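Long-range contacts in uncharacterized protein Rv2277c (Mycobacterium tuberculosis, PDB 5VUG), which is uncharacterized but has a TIM-barrel glycerophosphodiester phosphodiesterase domain and probably hydrolyses phosphoric diesters: residues P24-L29 / P54-P59; L83-N88 / T104-L109; V172-D177 / Q195-K200. All blocks are in the same frame, centred on the assembly; numbering follows the deposited sequence.

Contact 1. Residues P24-L29 / P54-P59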
ATOM      1  N   PRO A  24      18.098  30.463  -5.202  1.00 12.82           N
ATOM      2  CA  PRO A  24      18.869  29.219  -5.376  1.00 12.23           C
ATOM      3  C   PRO A  24      18.926  28.383  -4.108  1.00 12.28           C
ATOM      4  O   PRO A  24      19.330  28.874  -3.047  1.00 13.49           O
ATOM      5  CB  PRO A  24      20.258  29.728  -5.779  1.00 13.05           C
ATOM      6  CG  PRO A  24      19.944  30.997  -6.551  1.00 12.67           C
ATOM      7  CD  PRO A  24      18.794  31.624  -5.790  1.00 13.30           C
ATOM      8  N   GLU A  25      18.487  27.131  -4.201  1.00 10.00           N
ATOM      9  CA  GLU A  25      18.335  26.314  -3.006  1.00  9.51           C
ATOM     10  C   GLU A  25      19.676  26.109  -2.311  1.00  9.39           C
ATOM     11  O   GLU A  25      20.737  26.081  -2.939  1.00 12.08           O
ATOM     12  CB  GLU A  25      17.715  24.964  -3.358  1.00 10.07           C
ATOM     13  CG  GLU A  25      18.525  24.134  -4.353  1.00 11.08           C
ATOM     14  CD  GLU A  25      17.935  22.769  -4.551  1.00 12.05           C
ATOM     15  OE1 GLU A  25      16.813  22.683  -5.079  1.00 17.57           O
ATOM     16  OE2 GLU A  25      18.585  21.781  -4.162  1.00 11.46           O
ATOM     17  N   ASN A  26      19.625  25.977  -0.987  1.00  8.12           N
ATOM     18  CA  ASN A  26      20.807  25.618  -0.212  1.00  9.04           C
ATOM     19  C   ASN A  26      21.957  26.625  -0.366  1.00 11.45           C
ATOM     20  O   ASN A  26      23.132  26.252  -0.336  1.00 11.36           O
ATOM     21  CB  ASN A  26      21.256  24.185  -0.517  1.00 11.11           C
ATOM     22  CG  ASN A  26      20.351  23.146   0.119  1.00  9.76           C
ATOM     23  OD1 ASN A  26      19.981  23.267   1.297  1.00 11.30           O
ATOM     24  ND2 ASN A  26      19.994  22.107  -0.651  1.00  9.52           N
ATOM     25  N   THR A  27      21.626  27.914  -0.494  1.00 11.54           N
ATOM     26  CA  THR A  27      22.625  28.983  -0.504  1.00  9.94           C
ATOM     27  C   THR A  27      22.365  29.949   0.646  1.00 10.48           C
ATOM     28  O   THR A  27      21.259  30.020   1.178  1.00 11.30           O
ATOM     29  CB  THR A  27      22.636  29.772  -1.827  1.00 11.28           C
ATOM     30  OG1 THR A  27      21.373  30.428  -2.004  1.00 12.84           O
ATOM     31  CG2 THR A  27      22.922  28.835  -3.007  1.00 13.91           C
ATOM     32  N   VAL A  28      23.402  30.705   1.023  1.00 10.63           N
ATOM     33  CA  VAL A  28      23.233  31.723   2.064  1.00 11.66           C
ATOM     34  C   VAL A  28      22.240  32.799   1.625  1.00 12.89           C
ATOM     35  O   VAL A  28      21.421  33.263   2.428  1.00 12.71           O
ATOM     36  CB  VAL A  28      24.590  32.298   2.515  1.00 13.65           C
ATOM     37  CG1 VAL A  28      24.392  33.534   3.420  1.00 16.26           C
ATOM     38  CG2 VAL A  28      25.400  31.208   3.233  1.00 15.22           C
ATOM     39  N   LEU A  29      22.265  33.184   0.342  1.00 13.92           N
ATOM     40  CA  LEU A  29      21.266  34.133  -0.153  1.00 13.73           C
ATOM     41  C   LEU A  29      19.854  33.634   0.134  1.00 12.18           C
ATOM     42  O   LEU A  29      19.010  34.377   0.653  1.00 13.80           O
ATOM     43  CB  LEU A  29      21.457  34.421  -1.649  1.00 14.48           C
ATOM     44  CG  LEU A  29      20.435  35.406  -2.248  1.00 14.91           C
ATOM     45  CD1 LEU A  29      20.587  36.772  -1.613  1.00 18.42           C
ATOM     46  CD2 LEU A  29      20.550  35.522  -3.769  1.00 18.17           C
ATOM     47  N   PRO A  54      31.442  19.654   6.004  1.00 10.75           N
ATOM     48  CA  PRO A  54      30.049  19.611   5.538  1.00 10.23           C
ATOM     49  C   PRO A  54      29.707  20.884   4.776  1.00  8.99           C
ATOM     50  O   PRO A  54      30.054  21.995   5.195  1.00 10.67           O
ATOM     51  CB  PRO A  54      29.241  19.498   6.840  1.00 10.16           C
ATOM     52  CG  PRO A  54      30.209  18.863   7.813  1.00 11.48           C
ATOM     53  CD  PRO A  54      31.552  19.469   7.461  1.00 10.08           C
ATOM     54  N   VAL A  55      29.038  20.704   3.634  1.00  8.68           N
ATOM     55  CA  VAL A  55      28.562  21.786   2.776  1.00  9.38           C
ATOM     56  C   VAL A  55      27.091  21.521   2.458  1.00  8.62           C
ATOM     57  O   VAL A  55      26.571  20.424   2.676  1.00  9.82           O
ATOM     58  CB  VAL A  55      29.390  21.925   1.470  1.00 11.39           C
ATOM     59  CG1 VAL A  55      30.861  22.225   1.777  1.00 11.31           C
ATOM     60  CG2 VAL A  55      29.262  20.669   0.592  1.00 12.44           C
ATOM     61  N   LEU A  56      26.404  22.542   1.947  1.00  8.70           N
ATOM     62  CA  LEU A  56      24.997  22.405   1.576  1.00  8.04           C
ATOM     63  C   LEU A  56      24.901  22.105   0.086  1.00  9.31           C
ATOM     64  O   LEU A  56      25.345  22.906  -0.742  1.00 10.87           O
ATOM     65  CB  LEU A  56      24.190  23.663   1.900  1.00  8.04           C
ATOM     66  CG  LEU A  56      24.187  24.148   3.350  1.00  9.71           C
ATOM     67  CD1 LEU A  56      23.083  25.187   3.521  1.00 12.26           C
ATOM     68  CD2 LEU A  56      23.997  22.975   4.331  1.00 11.71           C
ATOM     69  N   TYR A  57      24.328  20.949  -0.250  1.00  9.08           N
ATOM     70  CA  TYR A  57      24.122  20.558  -1.641  1.00 10.14           C
ATOM     71  C   TYR A  57      23.199  19.348  -1.660  1.00 10.03           C
ATOM     72  O   TYR A  57      23.399  18.404  -0.890  1.00 10.01           O
ATOM     73  CB  TYR A  57      25.446  20.262  -2.374  1.00  8.60           C
ATOM     74  CG  TYR A  57      25.228  20.195  -3.863  1.00  9.76           C
ATOM     75  CD1 TYR A  57      24.944  21.351  -4.591  1.00 11.84           C
ATOM     76  CD2 TYR A  57      25.253  18.982  -4.539  1.00 10.37           C
ATOM     77  CE1 TYR A  57      24.719  21.301  -5.954  1.00 10.51           C
ATOM     78  CE2 TYR A  57      25.020  18.927  -5.910  1.00 12.06           C
ATOM     79  CZ  TYR A  57      24.745  20.098  -6.604  1.00 10.64           C
ATOM     80  OH  TYR A  57      24.483  20.098  -7.954  1.00 10.41           O
ATOM     81  N   ARG A  58      22.164  19.387  -2.495  1.00  9.07           N
ATOM     82  CA  ARG A  58      21.162  18.317  -2.530  1.00  9.91           C
ATOM     83  C   ARG A  58      21.404  17.254  -3.609  1.00 12.00           C
ATOM     84  O   ARG A  58      21.348  16.053  -3.306  1.00 12.81           O
ATOM     85  CB  ARG A  58      19.746  18.905  -2.596  1.00  9.87           C
ATOM     86  CG  ARG A  58      18.619  17.903  -2.763  1.00 13.44           C
ATOM     87  CD  ARG A  58      18.144  17.755  -4.194  1.00 20.03           C
ATOM     88  NE  ARG A  58      17.832  19.019  -4.871  1.00 18.69           N
ATOM     89  CZ  ARG A  58      17.514  19.075  -6.163  1.00 18.62           C
ATOM     90  NH1 ARG A  58      17.461  17.951  -6.868  1.00 21.82           N
ATOM     91  NH2 ARG A  58      17.257  20.231  -6.754  1.00 17.72           N
ATOM     92  N   PRO A  59      21.651  17.620  -4.869  1.00 10.85           N
ATOM     93  CA  PRO A  59      21.765  16.592  -5.914  1.00 11.66           C
ATOM     94  C   PRO A  59      22.982  15.694  -5.727  1.00 11.71           C
ATOM     95  O   PRO A  59      23.935  16.008  -5.009  1.00 11.49           O
ATOM     96  CB  PRO A  59      21.883  17.410  -7.204  1.00 10.38           C
ATOM     97  CG  PRO A  59      21.220  18.707  -6.884  1.00 11.06           C
ATOM     98  CD  PRO A  59      21.609  18.974  -5.452  1.00 10.29           C
TER
HETATM   99  O   HOH W   1      21.204  21.919  -3.356  1.00 11.68           O
HETATM  100  O   HOH W   2      24.440  24.833  -2.504  1.00 11.15           O
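The guanidinium of Arg58 carries the ring of Pro59 over the centre of one face, with CG 3.7 Å above the plane, and meets the carboxylate of Glu25 at its edge. The same proline lays CD on a face of the Tyr57 ring, offset toward the rim. Arg58 grips side-on with two nitrogens: NE donates to Glu25 OE2 at 2.9 Å, on its syn lone pair, and NH2 donates to Glu25 OE1 at 3.0 Å from above the carboxylate plane. The two planes stand 52° apart. Glu25 reaches the fork with CG tucked between its backbone N and C (chi1 60°). A water donates to Glu25 OE2 and accepts from Asn26 ND2 and Arg58 N; Asn26 OD1 accepts from Thr45 N. Nearer the strand, Asn26 CB packs 3.8 Å from Leu56 CB, and a second water joins their carbonyl oxygens. Pro24-Thr27, the family's PENT signature, is a type II turn ending at the N-cap of helix 28-36, beside strand 54-56. Glu25 OE1 also takes a salt bridge from Arg17 and a hydrogen bond from Thr20, so the carboxylate is probably ionised, which would also offset the nearness of Arg17 NH2 to Arg58 NH2.

Contact 2. Residues L83-N88 / T104-L109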
ATOM      1  N   LEU A  83      32.318  27.190  -6.737  1.00 18.29           N
ATOM      2  CA  LEU A  83      31.245  26.871  -7.671  1.00 16.13           C
ATOM      3  C   LEU A  83      30.027  27.742  -7.408  1.00 17.94           C
ATOM      4  O   LEU A  83      29.709  28.068  -6.260  1.00 19.49           O
ATOM      5  CB  LEU A  83      30.854  25.394  -7.572  1.00 15.83           C
ATOM      6  CG  LEU A  83      31.977  24.396  -7.862  1.00 15.21           C
ATOM      7  CD1 LEU A  83      31.482  22.954  -7.648  1.00 16.11           C
ATOM      8  CD2 LEU A  83      32.523  24.592  -9.275  1.00 16.42           C
ATOM      9  N   ASN A  84      29.341  28.111  -8.485  1.00 15.32           N
ATOM     10  CA  ASN A  84      28.149  28.950  -8.414  1.00 15.97           C
ATOM     11  C   ASN A  84      26.933  28.028  -8.386  1.00 14.83           C
ATOM     12  O   ASN A  84      26.554  27.459  -9.412  1.00 14.38           O
ATOM     13  CB  ASN A  84      28.122  29.875  -9.626  1.00 16.00           C
ATOM     14  CG  ASN A  84      26.912  30.782  -9.645  1.00 16.80           C
ATOM     15  OD1 ASN A  84      26.059  30.727  -8.760  1.00 15.38           O
ATOM     16  ND2 ASN A  84      26.842  31.644 -10.652  1.00 18.32           N
ATOM     17  N   ALA A  85      26.315  27.881  -7.203  1.00 15.10           N
ATOM     18  CA  ALA A  85      25.125  27.052  -7.012  1.00 13.43           C
ATOM     19  C   ALA A  85      23.839  27.726  -7.490  1.00 13.45           C
ATOM     20  O   ALA A  85      22.745  27.186  -7.276  1.00 14.67           O
ATOM     21  CB  ALA A  85      24.994  26.642  -5.539  1.00 12.80           C
ATOM     22  N   GLY A  86      23.937  28.898  -8.106  1.00 12.89           N
ATOM     23  CA  GLY A  86      22.823  29.514  -8.794  1.00 12.77           C
ATOM     24  C   GLY A  86      22.875  29.335 -10.292  1.00 13.47           C
ATOM     25  O   GLY A  86      22.095  29.970 -11.013  1.00 15.90           O
ATOM     26  N   TRP A  87      23.766  28.472 -10.780  1.00 14.89           N
ATOM     27  CA  TRP A  87      24.069  28.399 -12.208  1.00 16.36           C
ATOM     28  C   TRP A  87      22.833  28.098 -13.042  1.00 16.93           C
ATOM     29  O   TRP A  87      22.686  28.623 -14.154  1.00 16.14           O
ATOM     30  CB  TRP A  87      25.099  27.303 -12.435  1.00 14.66           C
ATOM     31  CG  TRP A  87      25.683  27.276 -13.807  1.00 16.59           C
ATOM     32  CD1 TRP A  87      25.424  26.368 -14.801  1.00 16.05           C
ATOM     33  CD2 TRP A  87      26.654  28.179 -14.331  1.00 17.43           C
ATOM     34  NE1 TRP A  87      26.175  26.660 -15.914  1.00 19.22           N
ATOM     35  CE2 TRP A  87      26.938  27.768 -15.651  1.00 19.39           C
ATOM     36  CE3 TRP A  87      27.312  29.299 -13.814  1.00 21.19           C
ATOM     37  CZ2 TRP A  87      27.854  28.434 -16.452  1.00 23.74           C
ATOM     38  CZ3 TRP A  87      28.219  29.958 -14.616  1.00 25.11           C
ATOM     39  CH2 TRP A  87      28.477  29.528 -15.921  1.00 25.17           C
ATOM     40  N   ASN A  88      21.939  27.249 -12.531  1.00 15.95           N
ATOM     41  CA  ASN A  88      20.784  26.774 -13.285  1.00 15.31           C
ATOM     42  C   ASN A  88      19.453  27.263 -12.730  1.00 14.39           C
ATOM     43  O   ASN A  88      18.394  26.827 -13.202  1.00 16.30           O
ATOM     44  CB  ASN A  88      20.814  25.249 -13.379  1.00 14.97           C
ATOM     45  CG  ASN A  88      21.910  24.763 -14.304  1.00 14.49           C
ATOM     46  OD1 ASN A  88      22.227  25.428 -15.303  1.00 16.18           O
ATOM     47  ND2 ASN A  88      22.515  23.616 -13.978  1.00 16.12           N
ATOM     48  N   THR A 104      25.765  32.710  -6.402  1.00 17.89           N
ATOM     49  CA  THR A 104      25.426  32.251  -5.059  1.00 16.56           C
ATOM     50  C   THR A 104      26.225  30.974  -4.819  1.00 16.68           C
ATOM     51  O   THR A 104      25.820  29.893  -5.280  1.00 16.58           O
ATOM     52  CB  THR A 104      23.920  31.974  -4.952  1.00 15.72           C
ATOM     53  OG1 THR A 104      23.518  31.070  -5.992  1.00 15.94           O
ATOM     54  CG2 THR A 104      23.110  33.263  -5.086  1.00 16.90           C
ATOM     55  N   PRO A 105      27.369  31.040  -4.137  1.00 15.19           N
ATOM     56  CA  PRO A 105      28.252  29.870  -4.054  1.00 14.83           C
ATOM     57  C   PRO A 105      27.702  28.793  -3.131  1.00 14.22           C
ATOM     58  O   PRO A 105      26.815  29.024  -2.310  1.00 14.36           O
ATOM     59  CB  PRO A 105      29.557  30.443  -3.491  1.00 19.80           C
ATOM     60  CG  PRO A 105      29.167  31.698  -2.801  1.00 20.33           C
ATOM     61  CD  PRO A 105      27.965  32.238  -3.527  1.00 17.21           C
ATOM     62  N   ILE A 106      28.269  27.597  -3.259  1.00 13.35           N
ATOM     63  CA  ILE A 106      28.014  26.546  -2.268  1.00 11.81           C
ATOM     64  C   ILE A 106      28.525  27.010  -0.911  1.00 12.56           C
ATOM     65  O   ILE A 106      29.717  27.328  -0.782  1.00 13.63           O
ATOM     66  CB  ILE A 106      28.690  25.222  -2.652  1.00 10.80           C
ATOM     67  CG1 ILE A 106      28.099  24.650  -3.944  1.00 12.39           C
ATOM     68  CG2 ILE A 106      28.600  24.219  -1.491  1.00 11.00           C
ATOM     69  CD1 ILE A 106      28.837  23.406  -4.441  1.00 13.46           C
ATOM     70  N   PRO A 107      27.681  27.029   0.133  1.00 11.62           N
ATOM     71  CA  PRO A 107      28.152  27.404   1.472  1.00 10.77           C
ATOM     72  C   PRO A 107      28.520  26.197   2.321  1.00 11.51           C
ATOM     73  O   PRO A 107      28.019  25.090   2.098  1.00 11.77           O
ATOM     74  CB  PRO A 107      26.924  28.096   2.066  1.00 12.05           C
ATOM     75  CG  PRO A 107      25.755  27.261   1.479  1.00 10.33           C
ATOM     76  CD  PRO A 107      26.215  26.823   0.096  1.00 10.63           C
ATOM     77  N   THR A 108      29.366  26.398   3.325  1.00 11.36           N
ATOM     78  CA  THR A 108      29.561  25.338   4.298  1.00 11.50           C
ATOM     79  C   THR A 108      28.355  25.288   5.233  1.00 10.95           C
ATOM     80  O   THR A 108      27.607  26.264   5.377  1.00 10.48           O
ATOM     81  CB  THR A 108      30.816  25.582   5.143  1.00 12.14           C
ATOM     82  OG1 THR A 108      30.678  26.805   5.893  1.00 13.80           O
ATOM     83  CG2 THR A 108      32.071  25.631   4.274  1.00 14.23           C
ATOM     84  N   LEU A 109      28.166  24.126   5.872  1.00 11.27           N
ATOM     85  CA  LEU A 109      27.144  24.028   6.909  1.00 10.46           C
ATOM     86  C   LEU A 109      27.393  25.059   7.999  1.00 10.71           C
ATOM     87  O   LEU A 109      26.453  25.681   8.510  1.00 11.27           O
ATOM     88  CB  LEU A 109      27.118  22.616   7.492  1.00  9.99           C
ATOM     89  CG  LEU A 109      26.192  22.412   8.702  1.00  9.55           C
ATOM     90  CD1 LEU A 109      24.729  22.651   8.344  1.00 10.68           C
ATOM     91  CD2 LEU A 109      26.391  21.007   9.254  1.00  9.71           C
TER
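A single beta bridge, Asn84 with Pro105, closes the long irregular excursion between helices 77-80 and 109-114, and Asn84 itself begins an Asx turn. Asn84, with CG anti to its own N (chi1 180°), folds OD1 back over its main chain, where it accepts twice: from Gly86 N at 2.9 Å, and from Thr104 N at 3.1 Å across the contact. Both donors stand above the carbonyl plane. The other end of this amide is held too, Asn84 ND2 giving to Tyr99 O. The backbone bonds flanking the bridge are weaker, Ala85 N to Thr104 O at 2.8 Å but strongly bent (129°), and Ile106 N to Leu83 O at 3.4 Å. Leu83 O also receives a CA-H contact from Pro105. Ile106 fills the apolar side: its CG1 lies 4.0 Å from Ala85 CB, and its CD1 meets Leu83 CD1 where the two side chains lie alongside each other in the same direction. Leu80 and Leu62 add to this cluster. The OD1 to Gly86 N bond is that of an Asx turn, here overlapping a type I turn from Asn84 to Trp87; the same oxygen also holds Thr104 of a neighbouring loop segment.

Contact 3. Residues V172-D177 / Q195-K200; sequences VAESRD and QPDPGK
The two backbones come closest at Ala173 and Lys200, whose CA atoms are 5.7 Å apart: 172-177 runs from Val172 through Ala173 and Glu174 into helix 176-189, with Ser175 as N-cap, while 195-200 leads into strand 201-205 through a type II turn from Asp197 to Lys200, with Gly199 at its positive-phi corner. The backbones of Glu174 and Trp201 are hydrogen-bonded. Lys200 has CG anti to the carbonyl carbon, and a bend at chi2 (-107°) lays the chain along the other backbone, CD 3.3 Å from Val172 O, before NZ donates to that oxygen at 3.0 Å from above the carbonyl plane. A water accepts from both Lys200 NZ and Val172 N; another donates to Ala173 O and takes a weak bond from the ammonium. Glu174 stretches out, CG anti to its N, until OE2 stands 3.6 Å from Asp197 CB. The two side chains cross obliquely, their carboxylate planes 34° apart, with Glu174 OE2 and Asp197 OD2 4.5 Å apart and one water donating to both. Glu174 OE1 turns to Thr179 and to a salt bridge with Arg182. Across this contact the lysine's charge goes to main-chain oxygen and water; the bridging water and Arg182 would ease the repulsion between Glu174 and Asp197, consistent with both being ionised.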
ATOM      1  N   VAL A 172      17.913  13.445  16.547  1.00 11.05           N
ATOM      2  CA  VAL A 172      17.679  12.700  15.313  1.00 12.28           C
ATOM      3  C   VAL A 172      16.183  12.471  15.120  1.00 11.36           C
ATOM      4  O   VAL A 172      15.487  12.033  16.045  1.00 12.13           O
ATOM      5  CB  VAL A 172      18.450  11.364  15.314  1.00 12.33           C
ATOM      6  CG1 VAL A 172      18.281  10.640  13.991  1.00 13.78           C
ATOM      7  CG2 VAL A 172      19.946  11.590  15.646  1.00 12.71           C
ATOM      8  N   ALA A 173      15.692  12.754  13.917  1.00  9.72           N
ATOM      9  CA  ALA A 173      14.304  12.454  13.593  1.00  9.86           C
ATOM     10  C   ALA A 173      14.072  10.946  13.572  1.00 11.01           C
ATOM     11  O   ALA A 173      14.990  10.147  13.364  1.00 14.12           O
ATOM     12  CB  ALA A 173      13.934  13.032  12.227  1.00 11.34           C
ATOM     13  N   GLU A 174      12.816  10.563  13.791  1.00 10.23           N
ATOM     14  CA  GLU A 174      12.421   9.174  13.613  1.00 10.74           C
ATOM     15  C   GLU A 174      12.804   8.706  12.212  1.00 11.45           C
ATOM     16  O   GLU A 174      12.709   9.465  11.244  1.00 12.23           O
ATOM     17  CB  GLU A 174      10.910   9.051  13.805  1.00 11.83           C
ATOM     18  CG  GLU A 174      10.399   7.657  13.546  1.00 13.18           C
ATOM     19  CD  GLU A 174       9.016   7.439  14.084  1.00 12.44           C
ATOM     20  OE1 GLU A 174       8.047   7.839  13.401  1.00 13.79           O
ATOM     21  OE2 GLU A 174       8.910   6.868  15.195  1.00 14.19           O
ATOM     22  N   SER A 175      13.242   7.449  12.100  1.00 12.80           N
ATOM     23  CA  SER A 175      13.575   6.920  10.781  1.00 12.65           C
ATOM     24  C   SER A 175      12.342   6.902   9.880  1.00 11.97           C
ATOM     25  O   SER A 175      11.205   6.703  10.331  1.00 14.09           O
ATOM     26  CB  SER A 175      14.149   5.507  10.886  1.00 16.16           C
ATOM     27  OG  SER A 175      13.127   4.578  11.177  1.00 17.76           O
ATOM     28  N   ARG A 176      12.568   7.122   8.586  1.00 11.84           N
ATOM     29  CA  ARG A 176      11.444   7.111   7.655  1.00 10.64           C
ATOM     30  C   ARG A 176      10.762   5.744   7.624  1.00 13.59           C
ATOM     31  O   ARG A 176       9.534   5.662   7.506  1.00 12.77           O
ATOM     32  CB  ARG A 176      11.898   7.551   6.261  1.00 10.46           C
ATOM     33  CG  ARG A 176      10.764   7.700   5.252  1.00 10.94           C
ATOM     34  CD  ARG A 176      11.274   8.353   3.987  1.00 12.23           C
ATOM     35  NE  ARG A 176      10.220   8.618   3.010  1.00 13.60           N
ATOM     36  CZ  ARG A 176       9.801   9.838   2.682  1.00 12.89           C
ATOM     37  NH1 ARG A 176      10.328  10.918   3.263  1.00 14.36           N
ATOM     38  NH2 ARG A 176       8.858   9.982   1.768  1.00 11.45           N
ATOM     39  N   ASP A 177      11.533   4.658   7.747  1.00 14.70           N
ATOM     40  CA  ASP A 177      10.919   3.330   7.773  1.00 15.75           C
ATOM     41  C   ASP A 177       9.852   3.227   8.858  1.00 16.32           C
ATOM     42  O   ASP A 177       8.768   2.676   8.626  1.00 15.26           O
ATOM     43  CB  ASP A 177      11.969   2.237   8.003  1.00 16.17           C
ATOM     44  CG  ASP A 177      12.859   1.990   6.794  1.00 19.85           C
ATOM     45  OD1 ASP A 177      12.496   2.402   5.675  1.00 20.60           O
ATOM     46  OD2 ASP A 177      13.922   1.348   6.971  1.00 20.61           O
ATOM     47  N   GLN A 195       4.406   1.779  18.433  1.00 21.08           N
ATOM     48  CA  GLN A 195       4.043   2.853  19.334  1.00 21.57           C
ATOM     49  C   GLN A 195       4.845   4.108  18.997  1.00 19.10           C
ATOM     50  O   GLN A 195       5.909   4.030  18.375  1.00 17.69           O
ATOM     51  CB  GLN A 195       4.294   2.435  20.778  1.00 25.90           C
ATOM     52  CG  GLN A 195       3.228   1.499  21.330  1.00 28.55           C
ATOM     53  CD  GLN A 195       3.648   0.863  22.639  1.00 35.33           C
ATOM     54  OE1 GLN A 195       3.340   1.370  23.717  1.00 37.55           O
ATOM     55  NE2 GLN A 195       4.363  -0.253  22.550  1.00 37.12           N
ATOM     56  N   PRO A 196       4.339   5.284  19.374  1.00 20.17           N
ATOM     57  CA  PRO A 196       5.103   6.514  19.147  1.00 18.00           C
ATOM     58  C   PRO A 196       6.474   6.433  19.795  1.00 18.55           C
ATOM     59  O   PRO A 196       6.687   5.709  20.772  1.00 21.08           O
ATOM     60  CB  PRO A 196       4.246   7.591  19.818  1.00 18.58           C
ATOM     61  CG  PRO A 196       2.863   7.046  19.769  1.00 22.38           C
ATOM     62  CD  PRO A 196       3.002   5.558  19.926  1.00 24.29           C
ATOM     63  N   ASP A 197       7.415   7.181  19.229  1.00 16.23           N
ATOM     64  CA  ASP A 197       8.757   7.257  19.780  1.00 16.98           C
ATOM     65  C   ASP A 197       8.881   8.599  20.484  1.00 17.58           C
ATOM     66  O   ASP A 197       8.968   9.635  19.808  1.00 17.69           O
ATOM     67  CB  ASP A 197       9.784   7.145  18.657  1.00 18.76           C
ATOM     68  CG  ASP A 197      11.180   6.851  19.169  1.00 21.06           C
ATOM     69  OD1 ASP A 197      11.392   6.898  20.397  1.00 22.57           O
ATOM     70  OD2 ASP A 197      12.065   6.562  18.340  1.00 21.75           O
ATOM     71  N   PRO A 198       8.894   8.637  21.816  1.00 18.84           N
ATOM     72  CA  PRO A 198       8.668   9.903  22.526  1.00 20.21           C
ATOM     73  C   PRO A 198       9.632  11.011  22.133  1.00 17.56           C
ATOM     74  O   PRO A 198      10.844  10.809  22.029  1.00 17.37           O
ATOM     75  CB  PRO A 198       8.842   9.512  23.996  1.00 21.55           C
ATOM     76  CG  PRO A 198       8.428   8.072  24.029  1.00 22.41           C
ATOM     77  CD  PRO A 198       8.925   7.486  22.738  1.00 19.81           C
ATOM     78  N   GLY A 199       9.070  12.201  21.924  1.00 16.53           N
ATOM     79  CA  GLY A 199       9.851  13.394  21.707  1.00 15.74           C
ATOM     80  C   GLY A 199      10.389  13.591  20.305  1.00 14.61           C
ATOM     81  O   GLY A 199      10.952  14.659  20.026  1.00 19.26           O
ATOM     82  N   LYS A 200      10.222  12.624  19.407  1.00 13.82           N
ATOM     83  CA  LYS A 200      10.891  12.664  18.110  1.00 14.49           C
ATOM     84  C   LYS A 200      10.083  13.445  17.084  1.00 11.55           C
ATOM     85  O   LYS A 200       8.847  13.455  17.114  1.00 14.11           O
ATOM     86  CB  LYS A 200      11.088  11.247  17.570  1.00 16.10           C
ATOM     87  CG  LYS A 200      12.000  10.395  18.398  1.00 19.66           C
ATOM     88  CD  LYS A 200      13.291  10.217  17.678  1.00 18.96           C
ATOM     89  CE  LYS A 200      14.283   9.430  18.491  1.00 18.94           C
ATOM     90  NZ  LYS A 200      15.659   9.835  18.103  1.00 21.41           N
TER
HETATM   91  O   HOH W   3      16.984  12.263  19.073  1.00 24.77           O
HETATM   92  O   HOH W   4      15.451   8.062  15.239  1.00 18.64           O
HETATM   93  O   HOH W   5      11.160   5.582  15.992  1.00 20.76           O

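Contacts 1 and 2 are neighbours, their centres 6 Å apart, and they touch through backbone: Pro54 with Leu109 and Leu56 with Pro107 are probable hydrogen bonds, so 104-109 runs beside strand 54-56 on its way into helix 109-114. Contact 3 lies on the opposite side of the chain's centre, about 26 Å from contact 1 and 32 Å from contact 2, centre to centre. The three follow in series along the chain. Strands 54-56 and 171-172 belong to the same curled sheet. The first two contacts thus tie together the loops of one flank of the TIM barrel, and the third brings together the two ends of the connection through helix 176-189 between strands 171-172 and 201-205.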